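Local coordinates for homoprotocatechuate 2,3-dioxygenase (Brevibacterium fuscum, PDB 4Z6M), which catalyses the iron(II)-dependent, oxygen-consuming cleavage of the aromatic ring of homoprotocatechuate, as an extradiol dioxygenase, at residues H213-I225 with Y257-Q271. The protein carries 1 engineered substitution. Numbering follows the deposited sequence.
Sequences HHVAFSTHEKHNI and YILDPDNHRIEIYTQ. With FE2 (Fe (II) ion), chain E.
The guanidinium of Arg265 lies flat on one face of the His213 ring, planes 22° apart, with NH1 over the ring centre and 3.2 Å from His213 CE1. That NH1 also donates, nearly in the guanidinium plane, to His213 O (2.9 Å), so stacking and hydrogen bond together fix the group; Glu242 forms a salt bridge with its NE. His213 NE2 is hydrogen-bonded to Trp304 O, while His213 ND1 accepts a nearly straight bond from His214 ND1 (2.8 Å), tilted from the His213 plane but lying in that of His214, whose rotation it holds. Tyr257 turns its edge to one His214 face, planes at 70° and Tyr257 CE1 3.9 Å from His214 CE1. With His214 ND1 thus engaged, NE2 binds iron(II) at 2.2 Å. Glu267, its chain extended from CG anti to the backbone N (chi1 -173°), brings OE1 to the metal at 2.1 Å; His248 is another partner of this carboxylate. With His155 they form the two-histidine, one-carboxylate facial triad of an extradiol dioxygenase in a glyoxalase-type domain; three waters fill the other sites. His214 and Glu267 project from neighbouring parallel strands, 213-218 and 265-270, paired by bonds such as Phe217 N to Glu267 O. Opposite the metal-bearing face, Phe217 meets Ile266 CG2 at its ring edge. Ile225 CG1, in the first turn of helix 222-234, packs on Ile268 CG2 (3.5 Å). Thr270 OG1 donates to Thr219 O from above the carbonyl plane, whereas Gln271 NE2 donates to His220 O and its OE1 accepts from Lys222 NZ (2.9 Å); both nitrogens also reach Glu221 of a second subunit.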
ATOM      1  N   HIS A 213       8.383  -9.737  27.370  1.00  7.93           N
ATOM      2  CA  HIS A 213       8.208 -10.448  26.122  1.00  8.16           C
ATOM      3  C   HIS A 213       8.625  -9.601  24.915  1.00  7.45           C
ATOM      4  O   HIS A 213       9.446 -10.036  24.107  1.00  7.90           O
ATOM      5  CB  HIS A 213       6.781 -10.960  25.938  1.00  8.53           C
ATOM      6  CG  HIS A 213       6.687 -12.012  24.892  1.00  7.85           C
ATOM      7  ND1 HIS A 213       6.714 -11.729  23.545  1.00  8.49           N
ATOM      8  CD2 HIS A 213       6.650 -13.368  24.990  1.00  8.91           C
ATOM      9  CE1 HIS A 213       6.695 -12.851  22.863  1.00  8.07           C
ATOM     10  NE2 HIS A 213       6.642 -13.860  23.715  1.00  9.38           N
ATOM     11  N   HIS A 214       8.076  -8.392  24.804  1.00  7.14           N
ATOM     12  CA  HIS A 214       8.476  -7.482  23.717  1.00  6.99           C
ATOM     13  C   HIS A 214       8.092  -6.063  23.976  1.00  6.68           C
ATOM     14  O   HIS A 214       7.295  -5.773  24.878  1.00  7.30           O
ATOM     15  CB  HIS A 214       7.917  -7.937  22.363  1.00  6.97           C
ATOM     16  CG  HIS A 214       6.426  -8.095  22.300  1.00  6.89           C
ATOM     17  ND1 HIS A 214       5.793  -9.296  22.539  1.00  7.28           N
ATOM     18  CD2 HIS A 214       5.454  -7.236  21.929  1.00  6.99           C
ATOM     19  CE1 HIS A 214       4.489  -9.156  22.328  1.00  7.82           C
ATOM     20  NE2 HIS A 214       4.260  -7.905  21.989  1.00  7.06           N
ATOM     21  N   VAL A 215       8.688  -5.176  23.165  1.00  7.03           N
ATOM     22  CA  VAL A 215       8.235  -3.806  22.992  1.00  7.15           C
ATOM     23  C   VAL A 215       7.752  -3.719  21.552  1.00  7.27           C
ATOM     24  O   VAL A 215       8.420  -4.232  20.656  1.00  7.67           O
ATOM     25  CB  VAL A 215       9.416  -2.828  23.211  1.00  8.68           C
ATOM     26  CG1 VAL A 215       8.970  -1.394  23.005  1.00 10.27           C
ATOM     27  CG2 VAL A 215      10.014  -3.020  24.592  1.00  9.68           C
ATOM     28  N   ALA A 216       6.627  -3.039  21.333  1.00  6.53           N
ATOM     29  CA  ALA A 216       6.034  -2.912  20.009  1.00  6.56           C
ATOM     30  C   ALA A 216       5.991  -1.483  19.515  1.00  6.10           C
ATOM     31  O   ALA A 216       5.562  -0.586  20.248  1.00  6.96           O
ATOM     32  CB  ALA A 216       4.614  -3.458  20.017  1.00  6.64           C
ATOM     33  N   PHE A 217       6.415  -1.316  18.254  1.00  6.18           N
ATOM     34  CA  PHE A 217       6.307  -0.061  17.539  1.00  6.30           C
ATOM     35  C   PHE A 217       5.345  -0.215  16.371  1.00  7.36           C
ATOM     36  O   PHE A 217       5.260  -1.272  15.767  1.00  8.22           O
ATOM     37  CB  PHE A 217       7.658   0.370  16.990  1.00  7.36           C
ATOM     38  CG  PHE A 217       8.620   0.811  18.045  1.00  8.55           C
ATOM     39  CD1 PHE A 217       9.464  -0.113  18.656  1.00 10.26           C
ATOM     40  CD2 PHE A 217       8.693   2.151  18.412  1.00  9.79           C
ATOM     41  CE1 PHE A 217      10.343   0.295  19.633  1.00 12.26           C
ATOM     42  CE2 PHE A 217       9.580   2.557  19.392  1.00 11.00           C
ATOM     43  CZ  PHE A 217      10.393   1.621  19.999  1.00 11.69           C
ATOM     44  N   SER A 218       4.646   0.871  16.046  0.60  7.29           N
ATOM     45  CA  SER A 218       3.709   0.926  14.913  0.60  7.69           C
ATOM     46  C   SER A 218       4.380   1.401  13.637  0.60  7.74           C
ATOM     47  O   SER A 218       5.337   2.163  13.685  0.60  8.05           O
ATOM     48  CB  SER A 218       2.554   1.894  15.194  0.60  8.41           C
ATOM     49  OG  SER A 218       1.858   1.584  16.382  0.60 11.18           O
ATOM     50  N   THR A 219       3.821   0.993  12.501  1.00  7.06           N
ATOM     51  CA  THR A 219       4.051   1.648  11.221  1.00  6.67           C
ATOM     52  C   THR A 219       2.721   2.227  10.723  1.00  6.67           C
ATOM     53  O   THR A 219       1.650   1.933  11.262  1.00  7.15           O
ATOM     54  CB  THR A 219       4.534   0.648  10.152  1.00  6.98           C
ATOM     55  OG1 THR A 219       3.540  -0.379   9.993  1.00  7.92           O
ATOM     56  CG2 THR A 219       5.881   0.036  10.529  1.00  8.20           C
ATOM     57  N   HIS A 220       2.788   3.020   9.662  1.00  6.60           N
ATOM     58  CA  HIS A 220       1.587   3.515   9.012  1.00  7.22           C
ATOM     59  C   HIS A 220       0.840   2.410   8.287  1.00  7.08           C
ATOM     60  O   HIS A 220      -0.384   2.291   8.417  1.00  7.16           O
ATOM     61  CB  HIS A 220       1.933   4.627   8.008  1.00  7.97           C
ATOM     62  CG  HIS A 220       2.285   5.925   8.645  1.00  9.25           C
ATOM     63  ND1 HIS A 220       3.398   6.648   8.265  1.00 10.80           N
ATOM     64  CD2 HIS A 220       1.677   6.631   9.625  1.00  9.97           C
ATOM     65  CE1 HIS A 220       3.459   7.750   8.988  1.00 11.87           C
ATOM     66  NE2 HIS A 220       2.427   7.766   9.816  1.00 10.99           N
ATOM     67  N   GLU A 221       1.575   1.626   7.507  1.00  6.11           N
ATOM     68  CA  GLU A 221       0.962   0.697   6.566  1.00  6.56           C
ATOM     69  C   GLU A 221       1.637  -0.664   6.610  1.00  6.81           C
ATOM     70  O   GLU A 221       2.725  -0.844   7.153  1.00  6.95           O
ATOM     71  CB  GLU A 221       0.945   1.289   5.136  1.00  7.12           C
ATOM     72  CG  GLU A 221       0.111   2.573   5.072  1.00  8.23           C
ATOM     73  CD  GLU A 221      -0.347   3.018   3.709  1.00  8.58           C
ATOM     74  OE1 GLU A 221       0.201   2.537   2.703  1.00 12.58           O
ATOM     75  OE2 GLU A 221      -1.256   3.858   3.636  1.00  7.11           O
ATOM     76  N   LYS A 222       0.936  -1.634   6.054  1.00  6.96           N
ATOM     77  CA  LYS A 222       1.414  -2.994   6.054  1.00  7.23           C
ATOM     78  C   LYS A 222       2.723  -3.120   5.236  1.00  7.22           C
ATOM     79  O   LYS A 222       3.636  -3.851   5.636  1.00  7.88           O
ATOM     80  CB  LYS A 222       0.303  -3.952   5.601  1.00  8.97           C
ATOM     81  CG  LYS A 222      -0.902  -3.944   6.550  1.00  9.63           C
ATOM     82  CD  LYS A 222      -2.044  -4.876   6.149  1.00 11.91           C
ATOM     83  CE  LYS A 222      -2.892  -4.322   5.026  1.00 13.40           C
ATOM     84  NZ  LYS A 222      -3.817  -3.225   5.433  1.00 11.81           N
ATOM     85  N   HIS A 223       2.840  -2.372   4.145  1.00  7.57           N
ATOM     86  CA  HIS A 223       4.032  -2.488   3.321  1.00  7.74           C
ATOM     87  C   HIS A 223       5.272  -2.020   4.063  1.00  7.22           C
ATOM     88  O   HIS A 223       6.373  -2.454   3.739  1.00  7.88           O
ATOM     89  CB  HIS A 223       3.880  -1.712   2.015  1.00  8.46           C
ATOM     90  CG  HIS A 223       3.697  -0.248   2.192  1.00  8.61           C
ATOM     91  ND1 HIS A 223       4.740   0.629   2.395  1.00  9.49           N
ATOM     92  CD2 HIS A 223       2.570   0.505   2.172  1.00  8.65           C
ATOM     93  CE1 HIS A 223       4.259   1.860   2.505  1.00  9.52           C
ATOM     94  NE2 HIS A 223       2.946   1.801   2.396  1.00  9.64           N
ATOM     95  N   ASN A 224       5.114  -1.189   5.092  1.00  6.85           N
ATOM     96  CA  ASN A 224       6.278  -0.754   5.870  1.00  6.60           C
ATOM     97  C   ASN A 224       6.859  -1.926   6.652  1.00  7.19           C
ATOM     98  O   ASN A 224       8.075  -2.044   6.805  1.00  7.32           O
ATOM     99  CB  ASN A 224       5.907   0.391   6.792  1.00  6.80           C
ATOM    100  CG  ASN A 224       5.386   1.590   6.047  1.00  8.27           C
ATOM    101  OD1 ASN A 224       4.201   1.895   6.089  1.00  9.11           O
ATOM    102  ND2 ASN A 224       6.279   2.284   5.369  1.00  9.47           N
ATOM    103  N   ILE A 225       5.982  -2.806   7.144  1.00  7.12           N
ATOM    104  CA  ILE A 225       6.418  -4.023   7.863  1.00  6.82           C
ATOM    105  C   ILE A 225       7.069  -5.004   6.891  1.00  6.39           C
ATOM    106  O   ILE A 225       8.121  -5.583   7.196  1.00  7.42           O
ATOM    107  CB  ILE A 225       5.247  -4.633   8.637  1.00  7.46           C
ATOM    108  CG1 ILE A 225       4.849  -3.674   9.781  1.00  8.52           C
ATOM    109  CG2 ILE A 225       5.604  -6.025   9.160  1.00  9.43           C
ATOM    110  CD1 ILE A 225       3.627  -4.068  10.560  1.00  8.80           C
ATOM    111  N   TYR A 257       7.726 -10.028  14.374  1.00  7.02           N
ATOM    112  CA  TYR A 257       8.627 -10.046  15.530  1.00  6.52           C
ATOM    113  C   TYR A 257      10.072 -10.262  15.084  1.00  7.18           C
ATOM    114  O   TYR A 257      10.361 -11.195  14.336  1.00  7.31           O
ATOM    115  CB  TYR A 257       8.250 -11.147  16.530  1.00  7.23           C
ATOM    116  CG  TYR A 257       6.851 -11.001  17.079  1.00  6.65           C
ATOM    117  CD1 TYR A 257       6.564 -10.201  18.185  1.00  6.81           C
ATOM    118  CD2 TYR A 257       5.784 -11.654  16.453  1.00  7.58           C
ATOM    119  CE1 TYR A 257       5.276 -10.088  18.674  1.00  7.25           C
ATOM    120  CE2 TYR A 257       4.514 -11.531  16.926  1.00  7.09           C
ATOM    121  CZ  TYR A 257       4.260 -10.751  18.032  1.00  7.33           C
ATOM    122  OH  TYR A 257       2.977 -10.663  18.460  1.00  9.00           O
ATOM    123  N   ILE A 258      10.962  -9.397  15.565  1.00  6.72           N
ATOM    124  CA  ILE A 258      12.366  -9.465  15.266  1.00  7.37           C
ATOM    125  C   ILE A 258      13.155  -9.435  16.577  1.00  7.47           C
ATOM    126  O   ILE A 258      12.620  -9.077  17.640  1.00  8.03           O
ATOM    127  CB  ILE A 258      12.803  -8.340  14.292  1.00  7.83           C
ATOM    128  CG1 ILE A 258      12.586  -6.971  14.916  1.00  8.39           C
ATOM    129  CG2 ILE A 258      12.047  -8.480  12.966  1.00  8.30           C
ATOM    130  CD1 ILE A 258      12.937  -5.807  14.024  1.00  8.98           C
ATOM    131  N   LEU A 259      14.428  -9.782  16.478  1.00  7.83           N
ATOM    132  CA  LEU A 259      15.297  -9.901  17.659  1.00  8.26           C
ATOM    133  C   LEU A 259      16.483  -8.945  17.563  1.00  8.31           C
ATOM    134  O   LEU A 259      17.214  -8.993  16.599  1.00  9.66           O
ATOM    135  CB  LEU A 259      15.807 -11.336  17.828  1.00  9.15           C
ATOM    136  CG  LEU A 259      14.715 -12.392  17.953  1.00 10.86           C
ATOM    137  CD1 LEU A 259      15.341 -13.755  17.889  1.00 14.07           C
ATOM    138  CD2 LEU A 259      13.883 -12.220  19.210  1.00 11.72           C
ATOM    139  N   ASP A 260      16.689  -8.141  18.598  1.00  8.58           N
ATOM    140  CA  ASP A 260      17.845  -7.225  18.652  1.00  8.24           C
ATOM    141  C   ASP A 260      19.123  -8.004  19.015  1.00  8.78           C
ATOM    142  O   ASP A 260      19.063  -9.219  19.239  1.00  9.03           O
ATOM    143  CB  ASP A 260      17.537  -6.004  19.538  1.00  8.64           C
ATOM    144  CG  ASP A 260      17.952  -6.156  21.005  1.00  8.09           C
ATOM    145  OD1 ASP A 260      18.295  -7.276  21.446  1.00  9.57           O
ATOM    146  OD2 ASP A 260      17.929  -5.111  21.716  1.00  9.93           O
ATOM    147  N   PRO A 261      20.275  -7.317  19.081  1.00  9.39           N
ATOM    148  CA  PRO A 261      21.522  -8.044  19.293  1.00  9.50           C
ATOM    149  C   PRO A 261      21.638  -8.787  20.627  1.00 10.06           C
ATOM    150  O   PRO A 261      22.407  -9.740  20.708  1.00 14.93           O
ATOM    151  CB  PRO A 261      22.587  -6.959  19.108  1.00  9.74           C
ATOM    152  CG  PRO A 261      21.948  -6.027  18.114  1.00  9.76           C
ATOM    153  CD  PRO A 261      20.522  -5.956  18.577  1.00  9.19           C
ATOM    154  N   ASP A 262      20.894  -8.336  21.644  1.00  9.69           N
ATOM    155  CA  ASP A 262      20.824  -9.002  22.944  1.00 10.20           C
ATOM    156  C   ASP A 262      19.619  -9.935  23.070  1.00 11.00           C
ATOM    157  O   ASP A 262      19.280 -10.371  24.173  1.00 11.91           O
ATOM    158  CB  ASP A 262      20.787  -7.964  24.052  1.00 10.67           C
ATOM    159  CG  ASP A 262      22.127  -7.298  24.245  1.00 11.62           C
ATOM    160  OD1 ASP A 262      23.083  -7.986  24.615  1.00 15.18           O
ATOM    161  OD2 ASP A 262      22.229  -6.103  23.957  1.00 12.76           O
ATOM    162  N   ASN A 263      18.992 -10.223  21.928  0.50 10.50           N
ATOM    163  CA  ASN A 263      17.785 -11.057  21.848  0.50 10.21           C
ATOM    164  C   ASN A 263      16.522 -10.393  22.405  0.50  9.16           C
ATOM    165  O   ASN A 263      15.483 -11.058  22.464  0.50 10.96           O
ATOM    166  CB  ASN A 263      18.013 -12.457  22.468  0.50 11.12           C
ATOM    167  CG  ASN A 263      19.223 -13.166  21.868  0.50 12.15           C
ATOM    168  OD1 ASN A 263      19.489 -13.040  20.673  0.50 14.54           O
ATOM    169  ND2 ASN A 263      19.951 -13.926  22.692  0.50 14.10           N
ATOM    170  N   HIS A 264      16.565  -9.108  22.774  1.00  9.27           N
ATOM    171  CA  HIS A 264      15.323  -8.397  23.100  1.00  9.02           C
ATOM    172  C   HIS A 264      14.415  -8.453  21.864  1.00  8.44           C
ATOM    173  O   HIS A 264      14.844  -8.151  20.756  1.00 10.07           O
ATOM    174  CB  HIS A 264      15.522  -6.951  23.495  1.00  8.91           C
ATOM    175  CG  HIS A 264      16.383  -6.746  24.694  1.00  9.54           C
ATOM    176  ND1 HIS A 264      16.162  -7.364  25.909  1.00 10.92           N
ATOM    177  CD2 HIS A 264      17.454  -5.945  24.865  1.00  9.19           C
ATOM    178  CE1 HIS A 264      17.071  -6.940  26.777  1.00 11.03           C
ATOM    179  NE2 HIS A 264      17.853  -6.062  26.166  1.00  9.83           N
ATOM    180  N   ARG A 265      13.159  -8.836  22.073  1.00  8.29           N
ATOM    181  CA  ARG A 265      12.184  -8.956  20.990  1.00  7.68           C
ATOM    182  C   ARG A 265      11.451  -7.656  20.767  1.00  7.63           C
ATOM    183  O   ARG A 265      10.940  -7.032  21.703  1.00  7.54           O
ATOM    184  CB  ARG A 265      11.214 -10.071  21.357  1.00  7.61           C
ATOM    185  CG  ARG A 265      10.123 -10.342  20.340  1.00  7.73           C
ATOM    186  CD  ARG A 265       9.133 -11.384  20.826  1.00  7.80           C
ATOM    187  NE  ARG A 265       9.691 -12.731  20.929  1.00  7.96           N
ATOM    188  CZ  ARG A 265      10.012 -13.368  22.058  1.00  8.30           C
ATOM    189  NH1 ARG A 265       9.902 -12.783  23.245  1.00  8.26           N
ATOM    190  NH2 ARG A 265      10.446 -14.626  21.984  1.00  9.35           N
ATOM    191  N   ILE A 266      11.400  -7.261  19.495  1.00  8.61           N
ATOM    192  CA  ILE A 266      10.671  -6.071  19.074  1.00  7.45           C
ATOM    193  C   ILE A 266       9.556  -6.532  18.134  1.00  6.99           C
ATOM    194  O   ILE A 266       9.811  -7.299  17.193  1.00  7.63           O
ATOM    195  CB  ILE A 266      11.590  -5.078  18.338  1.00  8.49           C
ATOM    196  CG1 ILE A 266      12.786  -4.718  19.245  1.00  8.93           C
ATOM    197  CG2 ILE A 266      10.820  -3.843  17.915  1.00  9.32           C
ATOM    198  CD1 ILE A 266      12.440  -3.996  20.519  1.00  9.99           C
ATOM    199  N   GLU A 267       8.337  -6.081  18.407  1.00  6.69           N
ATOM    200  CA  GLU A 267       7.218  -6.273  17.492  1.00  6.57           C
ATOM    201  C   GLU A 267       7.048  -4.998  16.671  1.00  6.33           C
ATOM    202  O   GLU A 267       7.143  -3.879  17.198  1.00  7.10           O
ATOM    203  CB  GLU A 267       5.933  -6.571  18.257  1.00  6.81           C
ATOM    204  CG  GLU A 267       4.763  -6.950  17.374  1.00  6.86           C
ATOM    205  CD  GLU A 267       3.492  -7.235  18.122  1.00  7.81           C
ATOM    206  OE1 GLU A 267       3.476  -7.086  19.356  1.00  7.66           O
ATOM    207  OE2 GLU A 267       2.478  -7.590  17.456  1.00  7.83           O
ATOM    208  N   ILE A 268       6.723  -5.188  15.398  1.00  5.94           N
ATOM    209  CA  ILE A 268       6.255  -4.122  14.531  1.00  5.98           C
ATOM    210  C   ILE A 268       4.787  -4.411  14.224  1.00  5.98           C
ATOM    211  O   ILE A 268       4.431  -5.551  14.027  1.00  7.51           O
ATOM    212  CB  ILE A 268       7.076  -4.028  13.222  1.00  7.60           C
ATOM    213  CG1 ILE A 268       8.589  -4.313  13.426  1.00  9.28           C
ATOM    214  CG2 ILE A 268       6.775  -2.678  12.581  1.00  7.45           C
ATOM    215  CD1 ILE A 268       9.279  -3.308  14.284  1.00 10.55           C
ATOM    216  N   TYR A 269       3.938  -3.387  14.264  1.00  6.30           N
ATOM    217  CA  TYR A 269       2.520  -3.552  14.462  1.00  7.03           C
ATOM    218  C   TYR A 269       1.761  -2.470  13.715  1.00  7.40           C
ATOM    219  O   TYR A 269       2.186  -1.303  13.683  1.00  8.37           O
ATOM    220  CB  TYR A 269       2.270  -3.391  15.955  1.00  7.70           C
ATOM    221  CG  TYR A 269       0.910  -3.583  16.556  1.00  7.99           C
ATOM    222  CD1 TYR A 269       0.506  -4.827  17.024  1.00  7.99           C
ATOM    223  CD2 TYR A 269       0.095  -2.498  16.777  1.00  9.28           C
ATOM    224  CE1 TYR A 269      -0.697  -4.964  17.698  1.00  7.89           C
ATOM    225  CE2 TYR A 269      -1.110  -2.633  17.443  1.00  8.66           C
ATOM    226  CZ  TYR A 269      -1.500  -3.878  17.909  1.00  7.36           C
ATOM    227  OH  TYR A 269      -2.665  -4.035  18.619  1.00  7.88           O
ATOM    228  N   THR A 270       0.624  -2.794  13.118  1.00  6.79           N
ATOM    229  CA  THR A 270      -0.214  -1.715  12.556  1.00  7.06           C
ATOM    230  C   THR A 270      -1.668  -2.132  12.447  1.00  6.52           C
ATOM    231  O   THR A 270      -1.963  -3.302  12.247  1.00  7.11           O
ATOM    232  CB  THR A 270       0.316  -1.214  11.189  1.00  8.19           C
ATOM    233  OG1 THR A 270      -0.338   0.021  10.831  1.00  9.08           O
ATOM    234  CG2 THR A 270       0.125  -2.240  10.071  1.00  8.47           C
ATOM    235  N   GLN A 271      -2.557  -1.145  12.587  1.00  6.30           N
ATOM    236  CA  GLN A 271      -3.964  -1.250  12.164  1.00  6.72           C
ATOM    237  C   GLN A 271      -4.826  -2.148  13.036  1.00  7.09           C
ATOM    238  O   GLN A 271      -5.694  -2.869  12.562  1.00  8.11           O
ATOM    239  CB  GLN A 271      -4.080  -1.581  10.682  1.00  7.25           C
ATOM    240  CG  GLN A 271      -3.608  -0.400   9.850  1.00  7.57           C
ATOM    241  CD  GLN A 271      -3.305  -0.747   8.405  1.00  7.89           C
ATOM    242  OE1 GLN A 271      -3.955  -1.602   7.811  1.00  9.40           O
ATOM    243  NE2 GLN A 271      -2.335  -0.069   7.828  1.00  8.06           N
TER
HETATM  244 FE   FE2 E 401       2.317  -7.454  21.016  1.00  7.97          FE
HETATM  245  O   HOH W   1      12.356  -9.843  24.721  1.00 16.00           O
HETATM  246  O   HOH W   2       0.659  -7.328  19.641  1.00  9.11           O
HETATM  247  O   HOH W   3       1.053  -7.770  22.737  1.00  7.24           O
HETATM  248  O   HOH W   4       2.119  -9.624  20.650  1.00 10.35           O